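Local coordinates for PnpC (Pseudomonas putida, PDB 3N9T), which probably uses a ferric iron to cleave the aromatic ring of hydroxyquinol with dioxygen, as an intradiol dioxygenase, at residues A[193-198]-A[212-217]. Sequence-based numbering, arbitrary orientation.
With FE (Fe (III) ion), chain D.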
# COMPACT_ATOMS: atom_id res chain seq x y z
N CYS A 193 1.96 0.56 -30.46
CA CYS A 193 1.44 0.80 -29.09
C CYS A 193 0.61 -0.42 -28.62
O CYS A 193 0.08 -1.19 -29.45
CB CYS A 193 0.65 2.11 -29.04
SG CYS A 193 -0.72 2.20 -30.20
N TYR A 194 0.51 -0.64 -27.32
CA TYR A 194 -0.22 -1.80 -26.81
C TYR A 194 -0.71 -1.42 -25.40
O TYR A 194 -0.10 -0.53 -24.80
CB TYR A 194 0.69 -3.04 -26.79
CG TYR A 194 1.93 -2.90 -25.90
CD1 TYR A 194 3.15 -2.51 -26.43
CD2 TYR A 194 1.90 -3.21 -24.54
CE1 TYR A 194 4.30 -2.42 -25.66
CE2 TYR A 194 3.05 -3.11 -23.74
CZ TYR A 194 4.26 -2.70 -24.29
OH TYR A 194 5.46 -2.60 -23.55
N PRO A 195 -1.84 -2.02 -24.91
CA PRO A 195 -2.36 -1.63 -23.60
C PRO A 195 -1.77 -2.51 -22.50
O PRO A 195 -1.39 -3.66 -22.76
CB PRO A 195 -3.89 -1.90 -23.72
CG PRO A 195 -3.90 -3.24 -24.55
CD PRO A 195 -2.76 -3.03 -25.56
N ILE A 196 -1.70 -1.98 -21.30
CA ILE A 196 -1.29 -2.79 -20.16
C ILE A 196 -2.50 -3.60 -19.66
O ILE A 196 -3.64 -3.24 -19.96
CB ILE A 196 -0.73 -1.91 -19.05
CG1 ILE A 196 -1.87 -1.02 -18.50
CG2 ILE A 196 0.47 -1.03 -19.52
CD1 ILE A 196 -1.56 -0.62 -17.01
N PRO A 197 -2.26 -4.62 -18.81
CA PRO A 197 -3.44 -5.43 -18.36
C PRO A 197 -4.46 -4.61 -17.56
O PRO A 197 -4.11 -3.84 -16.64
CB PRO A 197 -2.80 -6.52 -17.48
CG PRO A 197 -1.29 -6.49 -17.79
CD PRO A 197 -0.97 -5.14 -18.31
N THR A 198 -5.73 -4.74 -17.89
CA THR A 198 -6.71 -3.96 -17.17
C THR A 198 -7.76 -4.85 -16.53
O THR A 198 -8.80 -4.38 -16.13
CB THR A 198 -7.40 -3.01 -18.14
OG1 THR A 198 -7.87 -3.79 -19.25
CG2 THR A 198 -6.42 -2.02 -18.71
N HIS A 212 -6.62 6.06 -19.83
CA HIS A 212 -6.49 4.94 -20.74
C HIS A 212 -5.34 3.98 -20.26
O HIS A 212 -4.56 4.34 -19.38
CB HIS A 212 -6.27 5.49 -22.17
CG HIS A 212 -4.91 6.08 -22.40
ND1 HIS A 212 -3.75 5.35 -22.25
CD2 HIS A 212 -4.52 7.32 -22.78
CE1 HIS A 212 -2.71 6.13 -22.50
NE2 HIS A 212 -3.15 7.32 -22.84
N ALA A 213 -5.27 2.78 -20.83
CA ALA A 213 -4.26 1.81 -20.45
C ALA A 213 -3.14 1.65 -21.49
O ALA A 213 -2.47 0.60 -21.50
CB ALA A 213 -4.96 0.43 -20.14
N TRP A 214 -2.92 2.64 -22.37
CA TRP A 214 -1.96 2.43 -23.47
C TRP A 214 -0.55 2.85 -23.14
O TRP A 214 -0.30 3.92 -22.54
CB TRP A 214 -2.36 3.12 -24.78
CG TRP A 214 -3.59 2.57 -25.40
CD1 TRP A 214 -4.87 2.92 -25.11
CD2 TRP A 214 -3.67 1.54 -26.39
NE1 TRP A 214 -5.74 2.18 -25.87
CE2 TRP A 214 -5.04 1.33 -26.67
CE3 TRP A 214 -2.72 0.82 -27.13
CZ2 TRP A 214 -5.48 0.44 -27.64
CZ3 TRP A 214 -3.16 -0.08 -28.07
CH2 TRP A 214 -4.53 -0.31 -28.28
N ARG A 215 0.39 2.05 -23.62
CA ARG A 215 1.74 2.55 -23.84
C ARG A 215 2.02 3.01 -25.27
O ARG A 215 1.63 2.32 -26.22
CB ARG A 215 2.72 1.49 -23.48
CG ARG A 215 2.42 1.00 -22.05
CD ARG A 215 3.67 0.84 -21.26
NE ARG A 215 4.50 2.03 -21.27
CZ ARG A 215 5.82 1.98 -21.17
NH1 ARG A 215 6.41 0.81 -21.03
NH2 ARG A 215 6.54 3.08 -21.18
N PRO A 216 2.70 4.15 -25.43
CA PRO A 216 3.21 4.46 -26.78
C PRO A 216 4.18 3.40 -27.29
O PRO A 216 4.89 2.78 -26.51
CB PRO A 216 3.97 5.77 -26.61
CG PRO A 216 4.25 5.87 -25.13
CD PRO A 216 3.26 5.05 -24.39
N ALA A 217 4.23 3.25 -28.62
CA ALA A 217 5.15 2.31 -29.28
C ALA A 217 6.61 2.54 -28.89
O ALA A 217 7.06 3.67 -28.77
CB ALA A 217 4.96 2.40 -30.83
FE FE D . 7.62 -2.55 -23.58
O HOH W 1 7.70 -3.08 -21.53
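The W214 indole meets P195 over one face, where P195 CD sits 4.3 Å from the centroid of the W214 six-membered ring in a CH-pi contact, while the carbonyl of C193 reaches the ring edge at CZ3 and H212 ND1 lies at the edge in plane; Y242 stacks with the same ring. The frame is a short antiparallel pairing within the intradiol dioxygenase fold: strand 194-195, followed by helix 201-209, lies against the start of strand 214-224. The pair illustrates how successive strand residues serve opposite faces, P195 and W214 on one, Y194 and R215 on the other. C193 SG approaches the indole obliquely, a sulfur-aromatic contact. On the opposite face the Y194 ring points its edge at the iron, in plane, and Y194 OH binds it at 2.2 Å. Y194 and R215 form a hydrogen-bonded pair: R215 N donates to Y194 O at 2.9 Å, and Y194 N returns a weak bond to R215 O. P195 and W214 are the non-hydrogen-bonded pair. With CG between the backbone N and the carbonyl carbon (chi1 60°), the Y194 ring reaches the ferric iron, which Y160, H218, H220 and a water also bind. R215 turns its guanidinium to D246 in a salt bridge, while R215 CG rests 3.8 Å from I196 CG2. I196 CG1 lies on A213 CB, and the side chain also touches L77 and T81 of helix 74-81, so an alanine here would probably open a gap between that helix and the strand pair and leave the R215 methylenes less supported. Beyond the two bridges, I196 N bonds to A213 O at 2.7 Å, almost in line with the carbonyl.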